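Local coordinates for nucleoprotein (Sendai virus, PDB 6M7D) that coats the viral RNA genome as a helical nucleocapsid, one protein per six ribonucleotides, shielding it from nucleases and presenting it as template for transcription and replication, at residues A[104-109]-A[118-123]; A[237-242]-A[307-312]; A[275-280]-A[330-335]. All coordinates share one frame; numbering follows the deposited sequence.

The three contacts lie in one nucleoprotein core. Interaction 1 comes first and closes a short loop of eight residues, 110-117, between two antiparallel strands in the peripheral sheet. It is complete before the others begin, so it stands in series with them. Helix 227-239 then opens interaction 2, and helix 267-277 opens interaction 3 before 307-312 returns to close the former; helix 330-343 closes the latter. Interactions 2 and 3 therefore cross: the first ties the end of helix 227-239 to the connection after helix 290-305, the second ties helix 267-277 to helix 330-343. Interactions 1 and 3 lie on opposite sides of the chain's centre, their own centres about 57 Å apart.

Interaction 1: A[104-109]-A[118-123]; sequences YNIEKD and FIVKTR
A beta hairpin joins these segments: strand 99-108 turns through an eight-residue loop into strand 118-122, and the two run antiparallel with their axes at 143°. E107 and I119 form the hydrogen-bonded pair. E107 N donates to I119 O at 2.6 Å, nearly along the C=O axis, while the return bond from I119 N to E107 O, 2.7 Å, is bent and weak. Two residues along, K121 N reaches N105 O at 2.9 Å, in the plane of that carbonyl.

The flanking non-hydrogen-bonded pairs put I106, V120, K108 and F118 on one face of the sheet. I106 and V120 lie side by side, I106 CD1 meeting V120 CG2 at 3.5 Å; branched apolar chains suit a face that helix 129-135 packs against. K108 starts with CG anti to its backbone N and then bends at chi2 (82°), which carries the chain across the F118 ring. Its CD sits 4.0 Å from the ring centroid as a CH-pi contact, and its NZ 4.1 Å from the same F118 centroid as a cation-pi contact, while NZ also donates to D116 O in the loop. F118 in turn stacks with F135.

On the other face E107 and K121 cross at about a right angle, touching through methylenes, E107 CG to K121 CD at 3.8 Å. E107 OE1 is hydrogen-bonded to S43 OG. Lysine thus serves twice by its aliphatic length, and at F118 the aromatic face probably also steadies its positive charge, adding an electrostatic attraction to the backbone ladder.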
loop_
_atom_site.group_PDB
_atom_site.type_symbol
_atom_site.label_atom_id
_atom_site.label_comp_id
_atom_site.label_asym_id
_atom_site.label_seq_id
_atom_site.Cartn_x
_atom_site.Cartn_y
_atom_site.Cartn_z
ATOM N N TYR A 104 -17.352 15.665 14.190
ATOM C CA TYR A 104 -17.876 15.798 15.537
ATOM C C TYR A 104 -16.706 15.937 16.499
ATOM O O TYR A 104 -15.604 15.462 16.226
ATOM C CB TYR A 104 -18.722 14.587 15.928
ATOM C CG TYR A 104 -20.066 14.474 15.239
ATOM C CD1 TYR A 104 -20.318 15.116 14.040
ATOM C CD2 TYR A 104 -21.085 13.720 15.799
ATOM C CE1 TYR A 104 -21.541 15.009 13.420
ATOM C CE2 TYR A 104 -22.311 13.610 15.187
ATOM C CZ TYR A 104 -22.535 14.257 13.998
ATOM O OH TYR A 104 -23.757 14.150 13.380
ATOM N N ASN A 105 -16.946 16.593 17.626
ATOM C CA ASN A 105 -15.910 16.812 18.624
ATOM C C ASN A 105 -16.204 15.980 19.859
ATOM O O ASN A 105 -17.307 16.045 20.406
ATOM C CB ASN A 105 -15.807 18.289 18.997
ATOM C CG ASN A 105 -15.180 19.118 17.905
ATOM O OD1 ASN A 105 -15.820 19.437 16.905
ATOM N ND2 ASN A 105 -13.918 19.473 18.087
ATOM N N ILE A 106 -15.222 15.198 20.286
ATOM C CA ILE A 106 -15.283 14.505 21.565
ATOM C C ILE A 106 -14.787 15.477 22.624
ATOM O O ILE A 106 -13.639 15.923 22.582
ATOM C CB ILE A 106 -14.445 13.225 21.567
ATOM C CG1 ILE A 106 -14.715 12.397 20.317
ATOM C CG2 ILE A 106 -14.739 12.425 22.815
ATOM C CD1 ILE A 106 -16.112 11.909 20.237
ATOM N N GLU A 107 -15.678 15.814 23.562
ATOM C CA GLU A 107 -15.368 16.774 24.654
ATOM C C GLU A 107 -15.459 16.054 26.001
ATOM O O GLU A 107 -16.451 15.334 26.219
ATOM C CB GLU A 107 -16.359 17.939 24.616
ATOM C CG GLU A 107 -16.294 18.751 23.337
ATOM C CD GLU A 107 -15.006 19.533 23.151
ATOM O OE1 GLU A 107 -14.118 19.425 24.020
ATOM O OE2 GLU A 107 -14.893 20.251 22.138
ATOM N N LYS A 108 -14.480 16.278 26.882
ATOM C CA LYS A 108 -14.474 15.624 28.217
ATOM C C LYS A 108 -15.022 16.611 29.254
ATOM O O LYS A 108 -14.437 17.702 29.394
ATOM C CB LYS A 108 -13.048 15.204 28.584
ATOM C CG LYS A 108 -12.894 14.489 29.919
ATOM C CD LYS A 108 -13.213 13.012 29.851
ATOM C CE LYS A 108 -13.038 12.309 31.180
ATOM N NZ LYS A 108 -13.272 10.851 31.064
ATOM N N ASP A 109 -16.102 16.231 29.946
ATOM C CA ASP A 109 -16.720 17.101 30.983
ATOM C C ASP A 109 -16.639 16.397 32.342
ATOM O O ASP A 109 -17.122 15.252 32.444
ATOM C CB ASP A 109 -18.169 17.447 30.629
ATOM C CG ASP A 109 -18.303 18.535 29.578
ATOM O OD1 ASP A 109 -17.277 18.888 28.962
ATOM O OD2 ASP A 109 -19.433 19.025 29.384
ATOM N N PHE A 118 -17.287 11.663 28.797
ATOM C CA PHE A 118 -17.150 12.186 27.413
ATOM C C PHE A 118 -18.503 12.698 26.915
ATOM O O PHE A 118 -19.549 12.285 27.451
ATOM C CB PHE A 118 -16.594 11.115 26.469
ATOM C CG PHE A 118 -15.175 10.691 26.750
ATOM C CD1 PHE A 118 -14.121 11.572 26.569
ATOM C CD2 PHE A 118 -14.891 9.406 27.182
ATOM C CE1 PHE A 118 -12.817 11.180 26.824
ATOM C CE2 PHE A 118 -13.586 9.015 27.436
ATOM C CZ PHE A 118 -12.551 9.902 27.256
ATOM N N ILE A 119 -18.463 13.598 25.931
ATOM C CA ILE A 119 -19.655 14.161 25.316
ATOM C C ILE A 119 -19.290 14.607 23.909
ATOM O O ILE A 119 -18.215 15.174 23.691
ATOM C CB ILE A 119 -20.228 15.329 26.146
ATOM C CG1 ILE A 119 -21.509 15.888 25.517
ATOM C CG2 ILE A 119 -19.187 16.413 26.354
ATOM C CD1 ILE A 119 -22.539 14.840 25.179
ATOM N N VAL A 120 -20.156 14.280 22.945
ATOM C CA VAL A 120 -19.906 14.664 21.525
ATOM C C VAL A 120 -20.682 15.955 21.262
ATOM O O VAL A 120 -21.924 15.916 21.305
ATOM C CB VAL A 120 -20.333 13.545 20.555
ATOM C CG1 VAL A 120 -20.177 13.967 19.103
ATOM C CG2 VAL A 120 -19.584 12.249 20.823
ATOM N N LYS A 121 -19.964 17.052 21.009
ATOM C CA LYS A 121 -20.630 18.358 20.778
ATOM C C LYS A 121 -20.094 19.014 19.501
ATOM O O LYS A 121 -18.860 19.118 19.366
ATOM C CB LYS A 121 -20.361 19.282 21.969
ATOM C CG LYS A 121 -20.569 18.655 23.340
ATOM C CD LYS A 121 -19.853 19.396 24.447
ATOM C CE LYS A 121 -20.138 20.882 24.447
ATOM N NZ LYS A 121 -19.373 21.587 25.501
ATOM N N THR A 122 -20.993 19.458 18.619
ATOM C CA THR A 122 -20.569 20.200 17.404
ATOM C C THR A 122 -20.843 21.679 17.691
ATOM O O THR A 122 -22.030 22.047 17.783
ATOM C CB THR A 122 -21.297 19.696 16.152
ATOM O OG1 THR A 122 -20.945 18.325 15.960
ATOM C CG2 THR A 122 -20.953 20.489 14.912
ATOM N N ARG A 123 -19.781 22.477 17.838
ATOM C CA ARG A 123 -19.908 23.916 18.195
ATOM C C ARG A 123 -20.719 24.014 19.494
ATOM O O ARG A 123 -20.390 23.281 20.447
ATOM C CB ARG A 123 -20.469 24.754 17.039
ATOM C CG ARG A 123 -20.051 26.217 17.084
ATOM C CD ARG A 123 -20.357 26.984 15.811
ATOM N NE ARG A 123 -19.747 28.306 15.825
ATOM C CZ ARG A 123 -19.814 29.181 14.828
ATOM N NH1 ARG A 123 -19.224 30.358 14.940
ATOM N NH2 ARG A 123 -20.471 28.877 13.723
#

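Interaction 2: A[237-242]-A[307-312]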
loop_
_atom_site.group_PDB
_atom_site.type_symbol
_atom_site.label_atom_id
_atom_site.label_comp_id
_atom_site.label_asym_id
_atom_site.label_seq_id
_atom_site.Cartn_x
_atom_site.Cartn_y
_atom_site.Cartn_z
ATOM N N LEU A 237 0.311 10.368 2.559
ATOM C CA LEU A 237 1.654 9.910 2.119
ATOM C C LEU A 237 2.237 10.867 1.074
ATOM O O LEU A 237 3.437 11.176 1.171
ATOM C CB LEU A 237 1.519 8.504 1.527
ATOM C CG LEU A 237 1.624 7.355 2.524
ATOM C CD1 LEU A 237 1.324 6.027 1.849
ATOM C CD2 LEU A 237 3.001 7.327 3.167
ATOM N N VAL A 238 1.410 11.347 0.141
ATOM C CA VAL A 238 1.930 12.170 -0.944
ATOM C C VAL A 238 2.172 13.599 -0.475
ATOM O O VAL A 238 3.217 14.191 -0.756
ATOM C CB VAL A 238 0.974 12.120 -2.146
ATOM C CG1 VAL A 238 1.351 13.164 -3.166
ATOM C CG2 VAL A 238 1.007 10.755 -2.767
ATOM N N THR A 239 1.209 14.179 0.235
ATOM C CA THR A 239 1.287 15.586 0.601
ATOM C C THR A 239 2.090 15.833 1.866
ATOM O O THR A 239 2.349 16.994 2.191
ATOM C CB THR A 239 -0.116 16.167 0.771
ATOM O OG1 THR A 239 -0.844 15.402 1.739
ATOM C CG2 THR A 239 -0.860 16.149 -0.544
ATOM N N MET A 240 2.475 14.788 2.589
ATOM C CA MET A 240 3.361 14.963 3.729
ATOM C C MET A 240 4.678 15.568 3.273
ATOM O O MET A 240 5.318 15.070 2.344
ATOM C CB MET A 240 3.608 13.625 4.417
ATOM C CG MET A 240 4.402 13.717 5.694
ATOM S SD MET A 240 4.777 12.102 6.379
ATOM C CE MET A 240 3.159 11.360 6.440
ATOM N N ASN A 241 5.138 16.572 4.025
ATOM C CA ASN A 241 6.415 17.270 3.716
ATOM C C ASN A 241 7.566 16.431 4.284
ATOM O O ASN A 241 8.150 16.831 5.308
ATOM C CB ASN A 241 6.418 18.690 4.287
ATOM C CG ASN A 241 7.399 19.609 3.592
ATOM O OD1 ASN A 241 7.258 20.827 3.647
ATOM N ND2 ASN A 241 8.392 19.035 2.932
ATOM N N THR A 242 7.881 15.325 3.601
ATOM C CA THR A 242 8.958 14.370 3.983
ATOM C C THR A 242 10.320 15.074 3.950
ATOM O O THR A 242 11.149 14.787 4.834
ATOM C CB THR A 242 8.930 13.126 3.087
ATOM O OG1 THR A 242 8.904 13.553 1.725
ATOM C CG2 THR A 242 7.741 12.233 3.365
ATOM N N GLY A 307 3.567 11.569 -11.307
ATOM C CA GLY A 307 4.234 12.199 -10.194
ATOM C C GLY A 307 4.348 11.326 -8.964
ATOM O O GLY A 307 4.606 10.125 -9.048
ATOM N N PRO A 308 4.183 11.929 -7.783
ATOM C CA PRO A 308 4.271 11.157 -6.538
ATOM C C PRO A 308 3.077 10.261 -6.280
ATOM O O PRO A 308 3.163 9.401 -5.398
ATOM C CB PRO A 308 4.383 12.239 -5.460
ATOM C CG PRO A 308 4.707 13.476 -6.179
ATOM C CD PRO A 308 4.089 13.368 -7.515
ATOM N N ARG A 309 1.973 10.439 -6.992
ATOM C CA ARG A 309 0.822 9.559 -6.871
ATOM C C ARG A 309 0.873 8.386 -7.830
ATOM O O ARG A 309 -0.045 7.568 -7.830
ATOM C CB ARG A 309 -0.467 10.336 -7.104
ATOM C CG ARG A 309 -0.846 11.249 -5.981
ATOM C CD ARG A 309 -1.816 12.282 -6.466
ATOM N NE ARG A 309 -1.687 13.509 -5.700
ATOM C CZ ARG A 309 -2.494 13.846 -4.708
ATOM N NH1 ARG A 309 -3.493 13.046 -4.374
ATOM N NH2 ARG A 309 -2.303 14.982 -4.057
ATOM N N ALA A 310 1.910 8.300 -8.653
ATOM C CA ALA A 310 2.066 7.150 -9.533
ATOM C C ALA A 310 2.178 5.824 -8.792
ATOM O O ALA A 310 1.660 4.821 -9.310
ATOM C CB ALA A 310 3.282 7.367 -10.430
ATOM N N PRO A 311 2.836 5.726 -7.631
ATOM C CA PRO A 311 2.873 4.441 -6.928
ATOM C C PRO A 311 1.535 3.966 -6.418
ATOM O O PRO A 311 1.449 2.830 -5.948
ATOM C CB PRO A 311 3.826 4.718 -5.770
ATOM C CG PRO A 311 4.671 5.776 -6.249
ATOM C CD PRO A 311 3.810 6.658 -7.041
ATOM N N PHE A 312 0.486 4.777 -6.489
ATOM C CA PHE A 312 -0.781 4.423 -5.868
ATOM C C PHE A 312 -1.921 4.373 -6.865
ATOM O O PHE A 312 -3.080 4.331 -6.460
ATOM C CB PHE A 312 -1.109 5.392 -4.736
ATOM C CG PHE A 312 0.056 5.691 -3.867
ATOM C CD1 PHE A 312 0.480 4.777 -2.930
ATOM C CD2 PHE A 312 0.749 6.871 -4.006
ATOM C CE1 PHE A 312 1.556 5.038 -2.148
ATOM C CE2 PHE A 312 1.824 7.130 -3.222
ATOM C CZ PHE A 312 2.228 6.213 -2.290
#
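V238 points from the last turn of helix 227-239 toward the 3-10 segment 308-311, and its two methyls divide the work. CG1, anti to the backbone N (chi1 169°), lies against P308 CB at 3.9 Å and over one face of the R309 guanidinium. CG2, beside the backbone N, reaches R309 CG at 3.7 Å and also meets F312 CE2 at 3.7 Å. V238 crosses both P308 and R309 at about a right angle, and the two methyls of one branched residue thus meet three partners.

R309 runs extended from CG to NE, which carries its stem across the valine methyls and takes the guanidinium to T239. There T239 CG2 stands 4.0 Å from R309 NH2. The charge itself is answered by E235, one turn back in the same helix, which forms a salt bridge with NH1; T239 OG1 bonds the E235 carbonyl oxygen. F312 supplies the other wall: L237 CD1 approaches its CE1 at 4.1 Å, the two side chains crossing at about a right angle, while P311 CB rests 4.0 Å above the F312 ring plane, over its centre. Two prolines suit a tight 3-10 turn, and here their rings also serve as packing surfaces.

No hydrogen bond spans the contact. It joins the C-terminal end of helix 227-239 to the connection between helices 290-305 and 330-343; L237 also packs on I254 of helix 249-261, with the side chain of the RNA-binding Y260 about 9 Å away, and P311 touches Y303 of helix 290-305.

Interaction 3: A[275-280]-A[330-335]; sequences YGVETK and PALWSY
The ring of Y335 comes to helix 267-277 edge first: the backbone of G276 lies at its rim, near the ring plane, and no atom of the two segments is laid across either face. Its CE2 faces G276 O at 3.2 Å, and its CD2 lies 3.6 Å from G276 CA. With CG anti to the backbone N (chi1 168°), the ring reaches across from helix 330-343, so this is helix-to-helix packing, its nearest atom about 6 Å from the bound RNA; M281 and A283 also touch the ring.

Glycine suits the spot because L332 CD1 approaches the same CA, at 4.3 Å, and a CB here would press on that methyl. Beside it V277 CG2 meets L332 CD2 at 4.2 Å, and both residues continue onto I293 of helix 290-305. T279 turns its hydroxyl back to its own segment, OG1 donating to Y275 O at 2.5 Å. W333 points away from the contact, its ring meeting that of the RNA-binding Y356.

No hydrogen bond links the segments. This is a buried contact of ring edge against backbone, with apolar packing of V277 and L332 beside it; the slightly positive C-H edge of Y335 facing the G276 carbonyl probably adds a weak electrostatic attraction.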
loop_
_atom_site.group_PDB
_atom_site.type_symbol
_atom_site.label_atom_id
_atom_site.label_comp_id
_atom_site.label_asym_id
_atom_site.label_seq_id
_atom_site.Cartn_x
_atom_site.Cartn_y
_atom_site.Cartn_z
ATOM N N TYR A 275 12.908 -7.050 -14.929
ATOM C CA TYR A 275 13.426 -8.327 -15.489
ATOM C C TYR A 275 13.387 -8.348 -17.021
ATOM O O TYR A 275 14.380 -8.771 -17.630
ATOM C CB TYR A 275 12.732 -9.506 -14.806
ATOM C CG TYR A 275 12.976 -9.539 -13.319
ATOM C CD1 TYR A 275 14.192 -9.955 -12.807
ATOM C CD2 TYR A 275 12.006 -9.117 -12.425
ATOM C CE1 TYR A 275 14.433 -9.974 -11.444
ATOM C CE2 TYR A 275 12.230 -9.129 -11.059
ATOM C CZ TYR A 275 13.448 -9.559 -10.566
ATOM O OH TYR A 275 13.676 -9.575 -9.223
ATOM N N GLY A 276 12.281 -7.913 -17.624
ATOM C CA GLY A 276 12.170 -7.928 -19.094
ATOM C C GLY A 276 13.131 -6.988 -19.801
ATOM O O GLY A 276 13.741 -7.426 -20.791
ATOM N N VAL A 277 13.300 -5.755 -19.309
ATOM C CA VAL A 277 14.168 -4.792 -20.055
ATOM C C VAL A 277 15.434 -4.400 -19.282
ATOM O O VAL A 277 16.454 -4.148 -19.945
ATOM C CB VAL A 277 13.375 -3.548 -20.501
ATOM C CG1 VAL A 277 14.277 -2.512 -21.151
ATOM C CG2 VAL A 277 12.229 -3.915 -21.429
ATOM N N GLU A 278 15.368 -4.300 -17.951
ATOM C CA GLU A 278 16.560 -3.879 -17.161
ATOM C C GLU A 278 17.684 -4.917 -17.278
ATOM O O GLU A 278 18.859 -4.506 -17.252
ATOM C CB GLU A 278 16.217 -3.459 -15.731
ATOM C CG GLU A 278 15.568 -2.090 -15.637
ATOM C CD GLU A 278 15.336 -1.609 -14.214
ATOM O OE1 GLU A 278 14.414 -0.795 -14.006
ATOM O OE2 GLU A 278 16.081 -2.048 -13.317
ATOM N N THR A 279 17.335 -6.205 -17.335
ATOM C CA THR A 279 18.363 -7.274 -17.460
ATOM C C THR A 279 19.125 -7.062 -18.772
ATOM O O THR A 279 20.332 -7.361 -18.803
ATOM C CB THR A 279 17.766 -8.678 -17.297
ATOM O OG1 THR A 279 16.811 -8.880 -18.338
ATOM C CG2 THR A 279 17.120 -8.889 -15.946
ATOM N N LYS A 280 18.417 -6.645 -19.824
ATOM C CA LYS A 280 19.043 -6.329 -21.109
ATOM C C LYS A 280 19.642 -7.562 -21.775
ATOM O O LYS A 280 20.813 -7.582 -22.145
ATOM C CB LYS A 280 20.096 -5.236 -20.954
ATOM C CG LYS A 280 19.510 -3.855 -20.923
ATOM C CD LYS A 280 20.544 -2.798 -21.195
ATOM C CE LYS A 280 19.880 -1.458 -21.424
ATOM N NZ LYS A 280 20.861 -0.383 -21.710
ATOM N N PRO A 330 1.666 -8.623 -22.873
ATOM C CA PRO A 330 1.748 -9.977 -22.310
ATOM C C PRO A 330 3.002 -10.739 -22.690
ATOM O O PRO A 330 3.455 -11.570 -21.902
ATOM C CB PRO A 330 0.491 -10.661 -22.864
ATOM C CG PRO A 330 -0.263 -9.619 -23.571
ATOM C CD PRO A 330 0.680 -8.562 -23.957
ATOM N N ALA A 331 3.577 -10.504 -23.866
ATOM C CA ALA A 331 4.781 -11.234 -24.238
ATOM C C ALA A 331 5.984 -10.728 -23.459
ATOM O O ALA A 331 6.782 -11.519 -22.946
ATOM C CB ALA A 331 5.027 -11.126 -25.740
ATOM N N LEU A 332 6.131 -9.410 -23.360
ATOM C CA LEU A 332 7.197 -8.846 -22.548
ATOM C C LEU A 332 7.002 -9.183 -21.083
ATOM O O LEU A 332 7.969 -9.445 -20.367
ATOM C CB LEU A 332 7.267 -7.338 -22.749
ATOM C CG LEU A 332 8.443 -6.610 -22.113
ATOM C CD1 LEU A 332 9.758 -7.164 -22.611
ATOM C CD2 LEU A 332 8.330 -5.147 -22.393
ATOM N N TRP A 333 5.754 -9.212 -20.626
ATOM C CA TRP A 333 5.488 -9.584 -19.246
ATOM C C TRP A 333 5.829 -11.042 -18.984
ATOM O O TRP A 333 6.389 -11.365 -17.940
ATOM C CB TRP A 333 4.033 -9.314 -18.890
ATOM C CG TRP A 333 3.668 -9.825 -17.539
ATOM C CD1 TRP A 333 3.942 -9.243 -16.351
ATOM C CD2 TRP A 333 2.980 -11.039 -17.240
ATOM N NE1 TRP A 333 3.461 -10.004 -15.326
ATOM C CE2 TRP A 333 2.861 -11.116 -15.847
ATOM C CE3 TRP A 333 2.445 -12.066 -18.017
ATOM C CZ2 TRP A 333 2.236 -12.176 -15.212
ATOM C CZ3 TRP A 333 1.824 -13.111 -17.386
ATOM C CH2 TRP A 333 1.726 -13.162 -15.997
ATOM N N SER A 334 5.484 -11.939 -19.906
ATOM C CA SER A 334 5.785 -13.355 -19.722
ATOM C C SER A 334 7.278 -13.603 -19.764
ATOM O O SER A 334 7.810 -14.395 -18.979
ATOM C CB SER A 334 5.082 -14.178 -20.791
ATOM O OG SER A 334 3.764 -13.727 -20.988
ATOM N N TYR A 335 7.969 -12.927 -20.672
ATOM C CA TYR A 335 9.417 -12.998 -20.705
ATOM C C TYR A 335 10.011 -12.547 -19.383
ATOM O O TYR A 335 10.831 -13.250 -18.782
ATOM C CB TYR A 335 9.936 -12.152 -21.859
ATOM C CG TYR A 335 11.409 -11.931 -21.815
ATOM C CD1 TYR A 335 12.286 -12.937 -22.161
ATOM C CD2 TYR A 335 11.929 -10.716 -21.409
ATOM C CE1 TYR A 335 13.624 -12.742 -22.103
ATOM C CE2 TYR A 335 13.270 -10.511 -21.354
ATOM C CZ TYR A 335 14.116 -11.521 -21.707
ATOM O OH TYR A 335 15.466 -11.302 -21.655
#